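Side-chain contacts in hydrogen peroxide-inducible genes activator (Corynebacterium glutamicum, PDB 6G1D), which senses hydrogen peroxide and, as a LysR-family transcription factor, probably controls the transcription of peroxide-response genes: residues B[290-293]-B[294-297]; B[234-237]-B[238-241]; B[35-38]-B[39-42]. The protein carries 1 engineered substitution. All coordinates share one frame; numbering follows the deposited sequence. Where two conformers were deposited one is given.

From the N terminus, interaction 3 comes first: 35-38 runs out of the turn after helix 27-33 and into the start of helix 38-52, in the helix-turn-helix region. Interaction 2 follows at 234-241, where the loop after helix 208-219 becomes helix 237-245. Interaction 1 is last, leading through the short loop after strand 267-287 into helix 293-316. Each closes the end of a loop onto the first turn of the helix that follows; the three come one after another, and none nests or crosses. Interactions 1 and 2 both belong to the LysR substrate-binding region, with centres 35 Å apart across the middle of the chain; interaction 3 sits 45 Å or more, centre to centre, from both.

Interaction 1: B[290-293]-B[294-297]; sequences SSRA and EEFE
E295 OE1 is gripped twice, by R292 NH2 at 2.9 Å and by the backbone N of L98. The place is the first turn of helix 293-316 in the LysR substrate-binding region, entered through the short loop after strand 267-287, with R292 as the N-cap residue; the salt bridge thus joins the cap to a residue three further on. R292 approaches side-on: NE reaches E295 OE2 at 3.1 Å while NH2 takes OE1, one nitrogen to each oxygen. Both bonds are nearly straight, and both oxygens lie close to the guanidinium plane. The carboxylate, however, is turned 43° against that plane, and its oxygens are met from above its own plane. A bend at chi3 (70°) swings the arginine tip round to E295.

The same arginine lies against F296. Its CB sits over the ring face in a CH-pi contact, 4.0 Å from the centroid, and F296 CE1 in turn lies over a face of the guanidinium. The ring also packs on L102 of the mixed sheet and meets Y286 edge-to-face. E295 is a buried residue, and the guanidinium together with the L98 N-H probably stabilises its charge.

In the backbone, F296 N bonds to R292 O at 3.0 Å and E297 N to A293 O at 2.8 Å. Ahead of the helix an ST turn sets the cap residue: S290 OG accepts from R292 N at 3.0 Å.

Interaction 2: B[234-237]-B[238-241]; sequences ASSL and TTVM
T239 leans back over the loop that leads into its helix, and S236 is the residue it meets first. Its CB lies 3.6 Å from S236 O and equally close to S236 OG, at the very start of helix 237-245 in the LysR substrate-binding region. From there the side chain forks. With OG1 set anti to the carbonyl carbon (chi1 -64°), the hydroxyl comes to 3.2 Å from S236 OG, but its stronger partner is E135 OE1 of the second subunit, to which it is hydrogen-bonded. The other branch, CG2, goes to the apolar side and ends 4.0 Å from A234 CB.

S236 is the N-cap. Its OG, placed between the backbone N and the carbonyl carbon, accepts from T239 N at 3.4 Å, a weak capping bond. The first helical bonds follow in order: V240 N to S236 O at 3.2 Å and M241 N to L237 O at 2.9 Å. V240 CG2 meets A234 CB at 3.6 Å, so the alanine methyl touches methyl groups of two successive helix residues. M241 passes its CG close to L237 O and packs with L237 on V253 of edge strand 251-254, while V240 touches T251 of the same strand.

E135 of the second subunit also takes a hydrogen bond from S235 N and a weak one from S236 N, both through OE2; P112 of that subunit packs on T238 and T239. Together with the bond from T239 OG1, these make the capped turn part of a polar joint with the second subunit. The N-H groups just before the helix N terminus would probably stabilise the E135 carboxylate as the anion.

Interaction 3: B[35-38]-B[39-42]; sequences SISQ and PSLS
S37 and S40 meet across the first turn of helix 38-52, with their two OG atoms 3.1 Å apart. S37 is the N-cap: its OG, brought between the backbone N and the carbonyl carbon by chi1 of 69°, accepts from S40 N, also at 3.1 Å. This is the turn between the two helices of a helix-turn-helix. Helix 38-52 corresponds in order to the recognition helix of LysR-family regulators, which probably reads the DNA.

P39 stands beside the cap, its CD 3.8 Å from S37 OG. In the first turn of a helix a missing N-H costs no backbone bond, so proline fits here. Regular bonding starts at L41 N, which reaches S37 O at 3.0 Å, and continues with S42 N to Q38 O. S42 turns its hydroxyl back along the helix and donates from OG to P39 O at 2.9 Å, well off the line of the C=O bond.

On another side of the turn the contact is apolar. I36 lies ahead of the cap and reaches forward along the helix start: its CB comes 4.1 Å from S40 CB, and its CD1 meets L41 CD1 at 4.0 Å. L41 sends CG anti to its backbone N (chi1 -173°), into the interior of the three-helix bundle.

The preceding helix closes with a Schellman motif at S35, just before this turn. L41 packs back on F27 and A30 of helix 27-33 and on T17 and I21 of helix 12-24, while Q38 rests on F27 and A31.

Interaction 1: B[290-293]-B[294-297]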
ATOM      1  N   SER B 290     -28.228  14.907  -2.606  1.00 63.17           N
ATOM      2  CA  SER B 290     -27.765  16.282  -2.625  1.00 62.12           C
ATOM      3  C   SER B 290     -28.897  17.247  -2.988  1.00 62.68           C
ATOM      4  O   SER B 290     -29.784  16.925  -3.783  1.00 64.03           O
ATOM      5  CB  SER B 290     -26.610  16.452  -3.632  1.00 61.45           C
ATOM      6  OG  SER B 290     -26.163  17.793  -3.705  1.00 59.19           O
ATOM      7  N   SER B 291     -28.852  18.429  -2.383  1.00 62.38           N
ATOM      8  CA  SER B 291     -29.795  19.484  -2.717  1.00 67.72           C
ATOM      9  C   SER B 291     -29.183  20.463  -3.715  1.00 70.02           C
ATOM     10  O   SER B 291     -29.815  21.438  -4.092  1.00 72.08           O
ATOM     11  CB  SER B 291     -30.192  20.222  -1.444  1.00 68.91           C
ATOM     12  OG  SER B 291     -29.023  20.723  -0.818  1.00 72.05           O
ATOM     13  N   ARG B 292     -27.967  20.185  -4.189  1.00 64.61           N
ATOM     14  CA  ARG B 292     -27.233  21.117  -5.063  1.00 56.57           C
ATOM     15  C   ARG B 292     -27.344  20.774  -6.555  1.00 55.48           C
ATOM     16  O   ARG B 292     -26.506  21.209  -7.359  1.00 56.03           O
ATOM     17  CB  ARG B 292     -25.775  21.166  -4.618  1.00 54.57           C
ATOM     18  CG  ARG B 292     -25.560  21.535  -3.167  1.00 60.63           C
ATOM     19  CD  ARG B 292     -24.108  21.472  -2.760  1.00 54.51           C
ATOM     20  NE  ARG B 292     -23.365  22.553  -3.383  1.00 59.76           N
ATOM     21  CZ  ARG B 292     -22.048  22.711  -3.345  1.00 58.22           C
ATOM     22  NH1 ARG B 292     -21.278  21.884  -2.647  1.00 57.91           N
ATOM     23  NH2 ARG B 292     -21.512  23.765  -3.954  1.00 56.43           N
ATOM     24  N   ALA B 293     -28.400  20.059  -6.949  1.00 50.52           N
ATOM     25  CA  ALA B 293     -28.636  19.719  -8.360  1.00 50.71           C
ATOM     26  C   ALA B 293     -28.429  20.932  -9.284  1.00 51.57           C
ATOM     27  O   ALA B 293     -27.780  20.821 -10.328  1.00 51.69           O
ATOM     28  CB  ALA B 293     -30.059  19.193  -8.535  1.00 50.28           C
ATOM     29  N   GLU B 294     -29.001  22.080  -8.908  1.00 57.02           N
ATOM     30  CA  GLU B 294     -28.985  23.269  -9.752  1.00 58.62           C
ATOM     31  C   GLU B 294     -27.559  23.763  -9.996  1.00 54.06           C
ATOM     32  O   GLU B 294     -27.216  24.085 -11.105  1.00 53.73           O
ATOM     33  CB  GLU B 294     -29.847  24.385  -9.155  1.00 61.51           C
ATOM     34  CG  GLU B 294     -30.308  25.428 -10.161  1.00 75.16           C
ATOM     35  CD  GLU B 294     -31.018  26.620  -9.529  1.00 87.44           C
ATOM     36  OE1 GLU B 294     -30.658  27.028  -8.402  1.00 80.63           O
ATOM     37  OE2 GLU B 294     -31.934  27.166 -10.178  1.00 88.67           O
ATOM     38  N   GLU B 295     -26.741  23.825  -8.954  1.00 51.71           N
ATOM     39  CA  GLU B 295     -25.325  24.174  -9.078  1.00 54.73           C
ATOM     40  C   GLU B 295     -24.522  23.150  -9.892  1.00 52.32           C
ATOM     41  O   GLU B 295     -23.688  23.540 -10.684  1.00 47.35           O
ATOM     42  CB  GLU B 295     -24.634  24.267  -7.727  1.00 58.78           C
ATOM     43  CG  GLU B 295     -25.011  25.421  -6.862  1.00 65.97           C
ATOM     44  CD  GLU B 295     -24.313  25.334  -5.520  1.00 69.44           C
ATOM     45  OE1 GLU B 295     -23.122  25.700  -5.436  1.00 65.83           O
ATOM     46  OE2 GLU B 295     -24.985  24.884  -4.556  1.00 68.19           O
ATOM     47  N   PHE B 296     -24.750  21.864  -9.655  1.00 45.26           N
ATOM     48  CA  PHE B 296     -24.043  20.835 -10.384  1.00 44.43           C
ATOM     49  C   PHE B 296     -24.420  20.840 -11.875  1.00 44.75           C
ATOM     50  O   PHE B 296     -23.569  20.586 -12.707  1.00 42.03           O
ATOM     51  CB  PHE B 296     -24.257  19.452  -9.767  1.00 44.95           C
ATOM     52  CG  PHE B 296     -23.784  19.320  -8.338  1.00 44.97           C
ATOM     53  CD1 PHE B 296     -22.834  20.195  -7.764  1.00 44.06           C
ATOM     54  CD2 PHE B 296     -24.271  18.284  -7.572  1.00 45.31           C
ATOM     55  CE1 PHE B 296     -22.421  20.021  -6.461  1.00 47.21           C
ATOM     56  CE2 PHE B 296     -23.858  18.130  -6.260  1.00 48.16           C
ATOM     57  CZ  PHE B 296     -22.917  18.989  -5.713  1.00 47.06           C
ATOM     58  N   GLU B 297     -25.667  21.177 -12.185  1.00 53.59           N
ATOM     59  CA  GLU B 297     -26.136  21.379 -13.553  1.00 54.62           C
ATOM     60  C   GLU B 297     -25.439  22.565 -14.232  1.00 55.32           C
ATOM     61  O   GLU B 297     -25.158  22.524 -15.436  1.00 52.98           O
ATOM     62  CB  GLU B 297     -27.645  21.621 -13.589  1.00 58.60           C
ATOM     63  CG  GLU B 297     -28.325  21.169 -14.843  1.00 68.45           C
ATOM     64  CD  GLU B 297     -28.503  19.657 -14.874  1.00 67.91           C
ATOM     65  OE1 GLU B 297     -29.010  19.106 -13.863  1.00 72.03           O
ATOM     66  OE2 GLU B 297     -28.154  19.029 -15.909  1.00 69.43           O
TER

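Interaction 2: B[234-237]-B[238-241]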
ATOM      1  N   ALA B 234       1.593  -0.232 -17.462  1.00 48.60           N
ATOM      2  CA  ALA B 234       1.865   1.217 -17.398  1.00 46.64           C
ATOM      3  C   ALA B 234       0.743   1.900 -16.650  1.00 46.63           C
ATOM      4  O   ALA B 234      -0.423   1.499 -16.800  1.00 46.98           O
ATOM      5  CB  ALA B 234       1.994   1.778 -18.804  1.00 47.61           C
ATOM      6  N   SER B 235       1.078   2.891 -15.821  1.00 49.86           N
ATOM      7  CA  SER B 235       0.076   3.545 -15.012  1.00 47.40           C
ATOM      8  C   SER B 235      -0.432   4.868 -15.594  1.00 47.60           C
ATOM      9  O   SER B 235      -1.439   5.378 -15.124  1.00 48.69           O
ATOM     10  CB  SER B 235       0.554   3.732 -13.564  1.00 52.70           C
ATOM     11  OG  SER B 235       1.812   4.347 -13.507  1.00 51.67           O
ATOM     12  N   SER B 236       0.247   5.418 -16.616  1.00 41.05           N
ATOM     13  CA  SER B 236      -0.144   6.693 -17.227  1.00 46.66           C
ATOM     14  C   SER B 236      -0.017   6.670 -18.743  1.00 43.07           C
ATOM     15  O   SER B 236       0.831   5.969 -19.284  1.00 43.63           O
ATOM     16  CB  SER B 236       0.735   7.833 -16.692  1.00 46.90           C
ATOM     17  OG  SER B 236       2.115   7.613 -17.026  1.00 49.67           O
ATOM     18  N   LEU B 237      -0.835   7.462 -19.418  1.00 37.34           N
ATOM     19  CA  LEU B 237      -0.765   7.616 -20.858  1.00 38.50           C
ATOM     20  C   LEU B 237       0.576   8.133 -21.341  1.00 37.83           C
ATOM     21  O   LEU B 237       1.009   7.696 -22.391  1.00 39.94           O
ATOM     22  CB  LEU B 237      -1.884   8.504 -21.370  1.00 38.19           C
ATOM     23  CG  LEU B 237      -3.274   7.938 -21.328  1.00 38.23           C
ATOM     24  CD1 LEU B 237      -4.275   8.899 -21.934  1.00 36.33           C
ATOM     25  CD2 LEU B 237      -3.331   6.634 -22.111  1.00 39.86           C
ATOM     26  N   THR B 238       1.261   8.990 -20.577  1.00 33.15           N
ATOM     27  CA  THR B 238       2.558   9.495 -21.043  0.66 36.54           C
ATOM     28  C   THR B 238       3.580   8.359 -21.105  1.00 35.76           C
ATOM     29  O   THR B 238       4.381   8.306 -22.037  1.00 34.90           O
ATOM     30  CB  THR B 238       3.075  10.685 -20.183  0.66 39.00           C
ATOM     31  OG1 THR B 238       2.095  11.722 -20.175  0.66 49.33           O
ATOM     32  CG2 THR B 238       4.406  11.258 -20.691  0.66 36.97           C
ATOM     33  N   THR B 239       3.551   7.434 -20.140  1.00 41.05           N
ATOM     34  CA  THR B 239       4.417   6.246 -20.205  1.00 38.17           C
ATOM     35  C   THR B 239       4.057   5.369 -21.396  1.00 37.64           C
ATOM     36  O   THR B 239       4.934   4.908 -22.100  1.00 37.54           O
ATOM     37  CB  THR B 239       4.384   5.454 -18.896  1.00 40.47           C
ATOM     38  OG1 THR B 239       4.938   6.276 -17.874  1.00 41.91           O
ATOM     39  CG2 THR B 239       5.180   4.164 -18.998  1.00 40.42           C
ATOM     40  N   VAL B 240       2.774   5.192 -21.660  1.00 34.12           N
ATOM     41  CA  VAL B 240       2.350   4.390 -22.802  1.00 33.98           C
ATOM     42  C   VAL B 240       2.894   5.033 -24.108  1.00 33.82           C
ATOM     43  O   VAL B 240       3.399   4.314 -24.966  1.00 34.41           O
ATOM     44  CB  VAL B 240       0.815   4.226 -22.853  1.00 33.23           C
ATOM     45  CG1 VAL B 240       0.320   3.550 -24.130  1.00 33.23           C
ATOM     46  CG2 VAL B 240       0.381   3.386 -21.637  1.00 33.75           C
ATOM     47  N   MET B 241       2.837   6.356 -24.224  1.00 37.92           N
ATOM     48  CA  MET B 241       3.311   7.046 -25.423  1.00 40.30           C
ATOM     49  C   MET B 241       4.797   6.799 -25.647  1.00 39.12           C
ATOM     50  O   MET B 241       5.203   6.591 -26.775  1.00 43.34           O
ATOM     51  CB  MET B 241       3.049   8.551 -25.350  1.00 38.89           C
ATOM     52  CG  MET B 241       1.577   8.955 -25.357  1.00 38.36           C
ATOM     53  SD  MET B 241       0.563   8.447 -26.761  1.00 43.14           S
ATOM     54  CE  MET B 241      -0.377   7.154 -26.026  1.00 47.61           C
TER

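Interaction 3: B[35-38]-B[39-42]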
ATOM      1  N   SER B  35       0.627  39.928  11.460  1.00 64.84           N
ATOM      2  CA  SER B  35       0.560  41.367  11.177  1.00 66.34           C
ATOM      3  C   SER B  35       0.198  42.203  12.412  1.00 66.68           C
ATOM      4  O   SER B  35      -0.616  43.110  12.335  1.00 69.46           O
ATOM      5  CB  SER B  35      -0.406  41.654  10.024  1.00 68.04           C
ATOM      6  OG  SER B  35      -0.083  40.874   8.896  1.00 70.80           O
ATOM      7  N   ILE B  36       0.808  41.881  13.548  1.00 65.23           N
ATOM      8  CA  ILE B  36       0.637  42.660  14.775  1.00 64.29           C
ATOM      9  C   ILE B  36       1.986  42.910  15.396  1.00 65.37           C
ATOM     10  O   ILE B  36       2.967  42.263  15.050  1.00 65.90           O
ATOM     11  CB  ILE B  36      -0.286  41.941  15.800  1.00 61.96           C
ATOM     12  CG1 ILE B  36       0.300  40.568  16.214  1.00 61.16           C
ATOM     13  CG2 ILE B  36      -1.694  41.818  15.232  1.00 61.23           C
ATOM     14  CD1 ILE B  36      -0.645  39.771  17.114  1.00 62.08           C
ATOM     15  N   SER B  37       2.020  43.833  16.340  1.00 66.06           N
ATOM     16  CA  SER B  37       3.238  44.127  17.090  1.00 67.32           C
ATOM     17  C   SER B  37       3.519  43.034  18.118  1.00 65.68           C
ATOM     18  O   SER B  37       2.622  42.291  18.505  1.00 63.61           O
ATOM     19  CB  SER B  37       3.064  45.466  17.820  1.00 68.89           C
ATOM     20  OG  SER B  37       2.097  45.325  18.863  1.00 71.39           O
ATOM     21  N   GLN B  38       4.773  42.940  18.553  1.00 66.49           N
ATOM     22  CA  GLN B  38       5.180  42.022  19.603  1.00 65.45           C
ATOM     23  C   GLN B  38       4.476  42.282  20.953  1.00 64.57           C
ATOM     24  O   GLN B  38       4.077  41.320  21.603  1.00 62.80           O
ATOM     25  CB  GLN B  38       6.690  42.022  19.797  1.00 67.41           C
ATOM     26  CG  GLN B  38       7.474  41.228  18.758  1.00 71.93           C
ATOM     27  CD  GLN B  38       8.762  40.653  19.354  1.00 75.48           C
ATOM     28  OE1 GLN B  38       8.743  40.066  20.445  1.00 71.26           O
ATOM     29  NE2 GLN B  38       9.874  40.769  18.621  1.00 80.60           N
ATOM     30  N   PRO B  39       4.323  43.559  21.367  1.00 65.85           N
ATOM     31  CA  PRO B  39       3.465  43.812  22.533  1.00 64.42           C
ATOM     32  C   PRO B  39       2.021  43.289  22.388  1.00 62.19           C
ATOM     33  O   PRO B  39       1.510  42.686  23.338  1.00 60.94           O
ATOM     34  CB  PRO B  39       3.486  45.355  22.673  1.00 66.83           C
ATOM     35  CG  PRO B  39       4.773  45.788  22.037  1.00 69.01           C
ATOM     36  CD  PRO B  39       5.125  44.743  21.000  1.00 67.84           C
ATOM     37  N   SER B  40       1.388  43.481  21.224  1.00 58.98           N
ATOM     38  CA  SER B  40       0.017  42.962  20.987  1.00 57.14           C
ATOM     39  C   SER B  40      -0.063  41.447  21.076  1.00 55.14           C
ATOM     40  O   SER B  40      -1.010  40.886  21.658  1.00 53.72           O
ATOM     41  CB  SER B  40      -0.528  43.404  19.623  1.00 57.57           C
ATOM     42  OG  SER B  40      -0.846  44.793  19.654  1.00 59.29           O
ATOM     43  N   LEU B  41       0.929  40.786  20.492  1.00 47.43           N
ATOM     44  CA  LEU B  41       1.043  39.328  20.552  1.00 45.97           C
ATOM     45  C   LEU B  41       1.147  38.871  21.994  1.00 45.32           C
ATOM     46  O   LEU B  41       0.434  37.964  22.389  1.00 43.83           O
ATOM     47  CB  LEU B  41       2.268  38.858  19.780  1.00 46.89           C
ATOM     48  CG  LEU B  41       2.395  37.332  19.630  1.00 45.77           C
ATOM     49  CD1 LEU B  41       1.573  36.766  18.480  1.00 45.18           C
ATOM     50  CD2 LEU B  41       3.887  36.986  19.532  1.00 47.12           C
ATOM     51  N   SER B  42       2.063  39.460  22.763  1.00 53.86           N
ATOM     52  CA  SER B  42       2.253  39.057  24.164  1.00 53.66           C
ATOM     53  C   SER B  42       0.998  39.324  25.023  1.00 53.02           C
ATOM     54  O   SER B  42       0.674  38.506  25.854  1.00 52.11           O
ATOM     55  CB  SER B  42       3.493  39.735  24.759  1.00 55.74           C
ATOM     56  OG  SER B  42       3.232  41.084  25.015  1.00 57.19           O
TER